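Local coordinates for 2-dehydropantoate 2-reductase, putative (PDB 2EW2), which probably catalyses the NADPH-dependent reduction of ketopantoate (2-dehydropantoate) to pantoate, a step in the biosynthesis of pantothenate, at residues T30-W35 with K92-M97; L201-D206 with D268-H273. All coordinates share one frame; numbering follows the deposited sequence.

Contact 1 (T30-W35 with K92-M97); sequences TLIDQW and KAIQPM
Ile32 reaches from the end of strand 28-32 to both Ile94 and Met97, a selenomethionine, on segment 92-97. The two isoleucines meet at a slant through their branches: CD1 of Ile32 lies 3.9 Å from CG2 of Ile94, and Ile32 CG2 approaches that same methyl equally closely. Against Met97 the contact is alongside, the side chains running past each other in opposite senses, with Ile32 CD1 3.8 Å from Met97 SE. Bending at its last torsion (chi3 83°), the selenomethionine swings CE off the line of its chain to 4.2 Å from Thr30 CG2, the methyl being the part of the threonine that meets it. The backbone turns just here, Met97 N bonding to Ile94 O at 2.8 Å in a 3-10 segment, which brings both side chains round to the strand. Met90 and Ala7 also touch Ile32, and Ala9 touches Ile94, placing the contact between helix 84-94 and the parallel strands 28-32 and 5-9 of the Rossmann-type domain. Beta-branched residues suit the strand, while the unbranched, flexible side chain of a methionine can fit itself to them. With no hydrogen bond across it, the buried contact rests on dispersion and the hydrophobic effect, its hold depending on fit of shape.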
ATOM      1  N   THR B  30       2.349 -44.877  -4.314  1.00 24.02           N
ATOM      2  CA  THR B  30       0.997 -44.683  -3.811  1.00 23.11           C
ATOM      3  C   THR B  30       0.500 -43.276  -4.165  1.00 22.88           C
ATOM      4  O   THR B  30       1.220 -42.291  -3.989  1.00 22.17           O
ATOM      5  CB  THR B  30       0.944 -44.882  -2.283  1.00 23.62           C
ATOM      6  OG1 THR B  30       1.481 -46.174  -1.958  1.00 24.55           O
ATOM      7  CG2 THR B  30      -0.495 -44.771  -1.749  1.00 22.41           C
ATOM      8  N   LEU B  31      -0.742 -43.191  -4.626  1.00 22.37           N
ATOM      9  CA  LEU B  31      -1.335 -41.906  -4.989  1.00 22.38           C
ATOM     10  C   LEU B  31      -2.260 -41.405  -3.881  1.00 22.38           C
ATOM     11  O   LEU B  31      -3.021 -42.175  -3.302  1.00 21.87           O
ATOM     12  CB  LEU B  31      -2.124 -42.033  -6.291  1.00 21.97           C
ATOM     13  CG  LEU B  31      -1.404 -42.633  -7.500  1.00 22.69           C
ATOM     14  CD1 LEU B  31      -2.406 -42.894  -8.648  1.00 21.50           C
ATOM     15  CD2 LEU B  31      -0.257 -41.730  -7.969  1.00 20.13           C
ATOM     16  N   ILE B  32      -2.180 -40.112  -3.584  1.00 22.23           N
ATOM     17  CA  ILE B  32      -3.095 -39.487  -2.639  1.00 22.79           C
ATOM     18  C   ILE B  32      -3.778 -38.318  -3.337  1.00 23.40           C
ATOM     19  O   ILE B  32      -3.112 -37.448  -3.903  1.00 22.44           O
ATOM     20  CB  ILE B  32      -2.358 -39.020  -1.353  1.00 23.31           C
ATOM     21  CG1 ILE B  32      -1.641 -40.214  -0.700  1.00 23.83           C
ATOM     22  CG2 ILE B  32      -3.331 -38.395  -0.370  1.00 23.07           C
ATOM     23  CD1 ILE B  32      -0.358 -39.835  -0.062  1.00 28.07           C
ATOM     24  N   ASP B  33      -5.107 -38.309  -3.297  1.00 24.86           N
ATOM     25  CA  ASP B  33      -5.875 -37.313  -4.053  1.00 27.29           C
ATOM     26  C   ASP B  33      -7.225 -37.047  -3.422  1.00 28.50           C
ATOM     27  O   ASP B  33      -7.821 -37.938  -2.829  1.00 28.71           O
ATOM     28  CB  ASP B  33      -6.084 -37.781  -5.494  1.00 27.07           C
ATOM     29  CG  ASP B  33      -6.321 -36.631  -6.445  1.00 28.64           C
ATOM     30  OD1 ASP B  33      -7.498 -36.379  -6.745  1.00 29.11           O
ATOM     31  OD2 ASP B  33      -5.339 -35.963  -6.868  1.00 27.04           O
ATOM     32  N   GLN B  34      -7.726 -35.834  -3.626  1.00 30.48           N
ATOM     33  CA  GLN B  34      -8.952 -35.361  -2.994  1.00 32.72           C
ATOM     34  C   GLN B  34     -10.194 -35.495  -3.886  1.00 32.88           C
ATOM     35  O   GLN B  34     -11.311 -35.187  -3.443  1.00 33.98           O
ATOM     36  CB  GLN B  34      -8.757 -33.907  -2.522  1.00 32.78           C
ATOM     37  CG  GLN B  34      -7.507 -33.741  -1.637  1.00 34.72           C
ATOM     38  CD  GLN B  34      -7.244 -32.308  -1.201  1.00 35.49           C
ATOM     39  OE1 GLN B  34      -6.191 -31.738  -1.500  1.00 39.17           O
ATOM     40  NE2 GLN B  34      -8.197 -31.720  -0.495  1.00 39.01           N
ATOM     41  N   TRP B  35     -10.010 -35.977  -5.118  1.00 32.04           N
ATOM     42  CA  TRP B  35     -11.094 -36.017  -6.116  1.00 30.71           C
ATOM     43  C   TRP B  35     -11.742 -37.401  -6.165  1.00 29.74           C
ATOM     44  O   TRP B  35     -11.138 -38.343  -6.667  1.00 29.35           O
ATOM     45  CB  TRP B  35     -10.559 -35.598  -7.500  1.00 30.61           C
ATOM     46  CG  TRP B  35     -11.603 -35.434  -8.568  1.00 30.32           C
ATOM     47  CD1 TRP B  35     -12.935 -35.185  -8.388  1.00 30.29           C
ATOM     48  CD2 TRP B  35     -11.396 -35.482  -9.990  1.00 30.23           C
ATOM     49  NE1 TRP B  35     -13.571 -35.094  -9.602  1.00 29.83           N
ATOM     50  CE2 TRP B  35     -12.655 -35.275 -10.603  1.00 29.93           C
ATOM     51  CE3 TRP B  35     -10.270 -35.682 -10.805  1.00 29.84           C
ATOM     52  CZ2 TRP B  35     -12.822 -35.251 -11.992  1.00 29.77           C
ATOM     53  CZ3 TRP B  35     -10.442 -35.678 -12.197  1.00 30.89           C
ATOM     54  CH2 TRP B  35     -11.709 -35.459 -12.769  1.00 29.99           C
ATOM     55  N   LYS B  92      -1.077 -32.572   6.863  1.00 23.39           N
ATOM     56  CA  LYS B  92      -1.612 -32.993   8.143  1.00 23.82           C
ATOM     57  C   LYS B  92      -2.238 -34.385   8.022  1.00 24.06           C
ATOM     58  O   LYS B  92      -2.009 -35.240   8.870  1.00 24.56           O
ATOM     59  CB  LYS B  92      -2.635 -32.004   8.687  1.00 24.05           C
ATOM     60  CG  LYS B  92      -2.944 -32.271  10.167  1.00 25.83           C
ATOM     61  CD  LYS B  92      -3.934 -31.300  10.739  1.00 31.74           C
ATOM     62  CE  LYS B  92      -4.159 -31.634  12.221  1.00 35.54           C
ATOM     63  NZ  LYS B  92      -5.446 -31.042  12.716  1.00 39.78           N
ATOM     64  N   ALA B  93      -3.013 -34.610   6.962  1.00 23.69           N
ATOM     65  CA  ALA B  93      -3.677 -35.894   6.738  1.00 23.69           C
ATOM     66  C   ALA B  93      -2.735 -37.064   6.450  1.00 23.97           C
ATOM     67  O   ALA B  93      -3.034 -38.211   6.814  1.00 23.76           O
ATOM     68  CB  ALA B  93      -4.704 -35.760   5.607  1.00 24.19           C
ATOM     69  N   ILE B  94      -1.612 -36.799   5.775  1.00 23.47           N
ATOM     70  CA  ILE B  94      -0.715 -37.897   5.392  1.00 23.38           C
ATOM     71  C   ILE B  94       0.438 -38.138   6.361  1.00 22.65           C
ATOM     72  O   ILE B  94       1.224 -39.047   6.155  1.00 22.48           O
ATOM     73  CB  ILE B  94      -0.236 -37.796   3.922  1.00 23.77           C
ATOM     74  CG1 ILE B  94       0.687 -36.593   3.717  1.00 22.43           C
ATOM     75  CG2 ILE B  94      -1.441 -37.706   2.999  1.00 24.50           C
ATOM     76  CD1 ILE B  94       1.221 -36.516   2.240  1.00 23.68           C
ATOM     77  N   GLN B  95       0.498 -37.351   7.438  1.00 22.48           N
ATOM     78  CA  GLN B  95       1.409 -37.612   8.561  1.00 22.59           C
ATOM     79  C   GLN B  95       1.627 -39.080   8.946  1.00 22.23           C
ATOM     80  O   GLN B  95       2.767 -39.457   9.192  1.00 21.54           O
ATOM     81  CB  GLN B  95       0.975 -36.853   9.811  1.00 22.78           C
ATOM     82  CG  GLN B  95       1.463 -35.434   9.825  1.00 25.03           C
ATOM     83  CD  GLN B  95       1.206 -34.770  11.153  1.00 25.22           C
ATOM     84  OE1 GLN B  95       2.143 -34.477  11.887  1.00 26.38           O
ATOM     85  NE2 GLN B  95      -0.066 -34.529  11.466  1.00 22.74           N
ATOM     86  N   PRO B  96       0.554 -39.904   9.023  1.00 21.89           N
ATOM     87  CA  PRO B  96       0.823 -41.322   9.342  1.00 23.16           C
ATOM     88  C   PRO B  96       1.828 -42.025   8.409  1.00 24.09           C
ATOM     89  O   PRO B  96       2.395 -43.059   8.780  1.00 23.21           O
ATOM     90  CB  PRO B  96      -0.566 -41.983   9.240  1.00 22.85           C
ATOM     91  CG  PRO B  96      -1.530 -40.867   9.486  1.00 23.01           C
ATOM     92  CD  PRO B  96      -0.888 -39.645   8.879  1.00 21.90           C
HETATM   93  N   MSE B  97       2.081 -41.454   7.229  1.00 24.56           N
HETATM   94  CA  MSE B  97       2.998 -42.078   6.275  1.00 26.91           C
HETATM   95  C   MSE B  97       4.411 -41.538   6.393  1.00 24.61           C
HETATM   96  O   MSE B  97       5.316 -42.001   5.699  1.00 23.80           O
HETATM   97  CB  MSE B  97       2.486 -41.922   4.835  1.00 26.09           C
HETATM   98  CG  MSE B  97       1.114 -42.525   4.640  1.00 29.36           C
HETATM   99 SE   MSE B  97       0.462 -42.212   2.808  0.85 34.97          SE
HETATM  100  CE  MSE B  97       1.369 -43.696   1.892  1.00 33.22           C
TER

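Contact 2 (L201-D206 with D268-H273); sequences LCTILD and DLIKNH
Thr203 lays its methyl against Leu269 and Ile270, two neighbours on helix 264-271. Its CG2 comes 3.7 Å from CD2 of Leu269, the side chains crossing at about a right angle, and 4.0 Å from CD1 of Ile270, which it crosses at a slant. The first torsion of Thr203 (chi1 -67°) sets CG2 opposite its own backbone N and leaves OG1 beside that N, where the hydroxyl hydrogen-bonds to the carbonyl O of Asn199 one helical turn earlier. A threonine thus suits a buried helix face: the hydroxyl is satisfied within its own helix, and the methyl serves the neighbouring one. Ile270 also reaches the backbone, its CD1 resting 3.6 Å from Thr203 O, while its CG2 methyl stands 4.3 Å from OD2 of Asp206, just past the end of helix 198-205. That is no more than van der Waals contact; Asp206 has its hydrogen bond with Tyr266, whose OH meets OD1, and Lys309 of the second subunit packs on it. Leu269 packs further on Leu313 of helix 297-313, about 9 Å from the side chain of Glu311, which binds magnesium in a structure of this protein, though no metal is bound to this chain here. On another face of helix 198-205, Ile204 packs on Ile204 of the second subunit. The contact therefore joins two helices of the all-helical C-terminal part beside the dimer interface. With no hydrogen bond between its two segments, it rests on van der Waals contact and gains directional hold from Asp206 and Tyr266 at its more exposed margin.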
ATOM      1  N   LEU B 201       0.577  -4.557  -7.974  1.00 19.37           N
ATOM      2  CA  LEU B 201       0.570  -3.134  -8.328  1.00 20.29           C
ATOM      3  C   LEU B 201      -0.398  -2.797  -9.476  1.00 21.21           C
ATOM      4  O   LEU B 201      -1.192  -1.858  -9.361  1.00 21.75           O
ATOM      5  CB  LEU B 201       1.993  -2.626  -8.615  1.00 19.57           C
ATOM      6  CG  LEU B 201       2.931  -2.556  -7.393  1.00 19.70           C
ATOM      7  CD1 LEU B 201       4.417  -2.380  -7.791  1.00 19.82           C
ATOM      8  CD2 LEU B 201       2.525  -1.470  -6.407  1.00 20.66           C
ATOM      9  N   CYS B 202      -0.347  -3.566 -10.560  1.00 21.38           N
ATOM     10  CA  CYS B 202      -1.253  -3.362 -11.700  1.00 22.03           C
ATOM     11  C   CYS B 202      -2.679  -3.696 -11.313  1.00 21.73           C
ATOM     12  O   CYS B 202      -3.621  -3.033 -11.764  1.00 21.62           O
ATOM     13  CB  CYS B 202      -0.818  -4.188 -12.916  1.00 21.97           C
ATOM     14  SG  CYS B 202       0.775  -3.697 -13.579  1.00 24.92           S
ATOM     15  N   THR B 203      -2.839  -4.716 -10.467  1.00 21.96           N
ATOM     16  CA  THR B 203      -4.156  -5.083  -9.920  1.00 22.24           C
ATOM     17  C   THR B 203      -4.789  -3.961  -9.100  1.00 23.34           C
ATOM     18  O   THR B 203      -5.969  -3.644  -9.274  1.00 23.65           O
ATOM     19  CB  THR B 203      -4.067  -6.393  -9.074  1.00 22.23           C
ATOM     20  OG1 THR B 203      -3.749  -7.487  -9.932  1.00 21.05           O
ATOM     21  CG2 THR B 203      -5.372  -6.714  -8.358  1.00 22.10           C
ATOM     22  N   ILE B 204      -4.003  -3.370  -8.197  1.00 23.43           N
ATOM     23  CA  ILE B 204      -4.493  -2.316  -7.319  1.00 23.40           C
ATOM     24  C   ILE B 204      -4.717  -0.998  -8.060  1.00 22.92           C
ATOM     25  O   ILE B 204      -5.763  -0.359  -7.899  1.00 22.50           O
ATOM     26  CB  ILE B 204      -3.543  -2.131  -6.084  1.00 24.05           C
ATOM     27  CG1 ILE B 204      -3.739  -3.283  -5.080  1.00 25.30           C
ATOM     28  CG2 ILE B 204      -3.796  -0.816  -5.396  1.00 25.47           C
ATOM     29  CD1 ILE B 204      -5.215  -3.506  -4.610  1.00 27.98           C
ATOM     30  N   LEU B 205      -3.756  -0.601  -8.886  1.00 22.00           N
ATOM     31  CA  LEU B 205      -3.883   0.635  -9.645  1.00 22.73           C
ATOM     32  C   LEU B 205      -4.822   0.543 -10.866  1.00 24.30           C
ATOM     33  O   LEU B 205      -5.263   1.583 -11.385  1.00 24.75           O
ATOM     34  CB  LEU B 205      -2.500   1.139 -10.068  1.00 22.32           C
ATOM     35  CG  LEU B 205      -1.570   1.667  -8.962  1.00 22.28           C
ATOM     36  CD1 LEU B 205      -0.165   1.953  -9.510  1.00 21.16           C
ATOM     37  CD2 LEU B 205      -2.171   2.938  -8.386  1.00 22.21           C
ATOM     38  N   ASP B 206      -5.123  -0.688 -11.301  1.00 24.60           N
ATOM     39  CA  ASP B 206      -5.884  -0.976 -12.541  1.00 25.45           C
ATOM     40  C   ASP B 206      -5.187  -0.405 -13.769  1.00 25.56           C
ATOM     41  O   ASP B 206      -5.579   0.632 -14.275  1.00 26.35           O
ATOM     42  CB  ASP B 206      -7.336  -0.465 -12.483  1.00 25.97           C
ATOM     43  CG  ASP B 206      -8.215  -1.068 -13.585  1.00 28.46           C
ATOM     44  OD1 ASP B 206      -7.673  -1.536 -14.597  1.00 28.16           O
ATOM     45  OD2 ASP B 206      -9.453  -1.095 -13.435  1.00 33.48           O
ATOM     46  N   ASP B 268      -6.757 -12.675 -12.937  1.00 28.78           N
ATOM     47  CA  ASP B 268      -7.451 -13.383 -11.847  1.00 28.61           C
ATOM     48  C   ASP B 268      -8.520 -12.523 -11.196  1.00 28.21           C
ATOM     49  O   ASP B 268      -9.709 -12.881 -11.191  1.00 28.09           O
ATOM     50  CB  ASP B 268      -6.461 -13.813 -10.749  1.00 29.41           C
ATOM     51  CG  ASP B 268      -5.642 -15.053 -11.129  1.00 30.54           C
ATOM     52  OD1 ASP B 268      -5.809 -15.586 -12.248  1.00 31.46           O
ATOM     53  OD2 ASP B 268      -4.812 -15.480 -10.296  1.00 31.24           O
ATOM     54  N   LEU B 269      -8.096 -11.389 -10.638  1.00 27.24           N
ATOM     55  CA  LEU B 269      -8.983 -10.605  -9.790  1.00 26.74           C
ATOM     56  C   LEU B 269      -9.825  -9.620 -10.581  1.00 27.32           C
ATOM     57  O   LEU B 269     -11.054  -9.604 -10.437  1.00 26.51           O
ATOM     58  CB  LEU B 269      -8.209  -9.871  -8.674  1.00 26.49           C
ATOM     59  CG  LEU B 269      -9.077  -9.063  -7.690  1.00 26.64           C
ATOM     60  CD1 LEU B 269     -10.188  -9.921  -7.046  1.00 24.77           C
ATOM     61  CD2 LEU B 269      -8.234  -8.382  -6.611  1.00 25.15           C
ATOM     62  N   ILE B 270      -9.163  -8.793 -11.386  1.00 27.74           N
ATOM     63  CA  ILE B 270      -9.864  -7.688 -12.049  1.00 29.20           C
ATOM     64  C   ILE B 270     -10.750  -8.183 -13.205  1.00 30.25           C
ATOM     65  O   ILE B 270     -11.892  -7.753 -13.333  1.00 30.71           O
ATOM     66  CB  ILE B 270      -8.909  -6.542 -12.479  1.00 28.34           C
ATOM     67  CG1 ILE B 270      -8.062  -6.049 -11.283  1.00 28.17           C
ATOM     68  CG2 ILE B 270      -9.698  -5.382 -13.103  1.00 28.56           C
ATOM     69  CD1 ILE B 270      -8.879  -5.701 -10.008  1.00 28.05           C
ATOM     70  N   LYS B 271     -10.233  -9.101 -14.018  1.00 31.80           N
ATOM     71  CA  LYS B 271     -11.034  -9.686 -15.111  1.00 33.28           C
ATOM     72  C   LYS B 271     -12.067 -10.699 -14.627  1.00 33.36           C
ATOM     73  O   LYS B 271     -13.238 -10.618 -14.991  1.00 33.62           O
ATOM     74  CB  LYS B 271     -10.142 -10.330 -16.169  1.00 33.30           C
ATOM     75  CG  LYS B 271     -10.017  -9.540 -17.442  1.00 37.27           C
ATOM     76  CD  LYS B 271      -9.323 -10.370 -18.535  1.00 42.52           C
ATOM     77  CE  LYS B 271     -10.265 -11.399 -19.179  1.00 45.45           C
ATOM     78  NZ  LYS B 271      -9.523 -12.399 -20.015  1.00 47.63           N
ATOM     79  N   ASN B 272     -11.627 -11.644 -13.800  1.00 33.63           N
ATOM     80  CA  ASN B 272     -12.409 -12.836 -13.492  1.00 33.43           C
ATOM     81  C   ASN B 272     -13.018 -12.909 -12.092  1.00 33.53           C
ATOM     82  O   ASN B 272     -13.745 -13.861 -11.782  1.00 33.31           O
ATOM     83  CB  ASN B 272     -11.565 -14.084 -13.770  1.00 33.97           C
ATOM     84  CG  ASN B 272     -11.253 -14.260 -15.251  1.00 34.76           C
ATOM     85  OD1 ASN B 272     -12.159 -14.391 -16.078  1.00 38.04           O
ATOM     86  ND2 ASN B 272      -9.972 -14.274 -15.591  1.00 34.59           N
ATOM     87  N   HIS B 273     -12.733 -11.910 -11.249  1.00 32.84           N
ATOM     88  CA  HIS B 273     -13.238 -11.888  -9.857  1.00 32.40           C
ATOM     89  C   HIS B 273     -12.940 -13.188  -9.112  1.00 31.79           C
ATOM     90  O   HIS B 273     -13.800 -13.744  -8.417  1.00 31.47           O
ATOM     91  CB  HIS B 273     -14.735 -11.540  -9.800  1.00 32.76           C
ATOM     92  CG  HIS B 273     -15.055 -10.157 -10.283  1.00 33.67           C
ATOM     93  ND1 HIS B 273     -16.275  -9.559 -10.059  1.00 35.10           N
ATOM     94  CD2 HIS B 273     -14.308  -9.249 -10.955  1.00 33.95           C
ATOM     95  CE1 HIS B 273     -16.275  -8.348 -10.589  1.00 35.51           C
ATOM     96  NE2 HIS B 273     -15.093  -8.137 -11.140  1.00 35.39           N
TER

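How the contacts relate
Contact 1 lies in the N-terminal, Rossmann-type part and contact 2 in the helical C-terminal part, their centres about 35 Å apart and their nearest atoms about 19 Å apart, and they share no helix or strand. The first sets the last part of helix 84-94 and the turn that follows against a strand of the sheet, and all its touching residues are buried; the second pairs two helices and runs out to an exposed aspartate. Neither has a hydrogen bond between its segments. Contact 1 is wholly a meeting of apolar groups, whereas contact 2 also brings a carbonyl and a carboxylate against aliphatic carbons. No other subunit touches contact 1, while helix 198-205 of contact 2 also meets the second subunit.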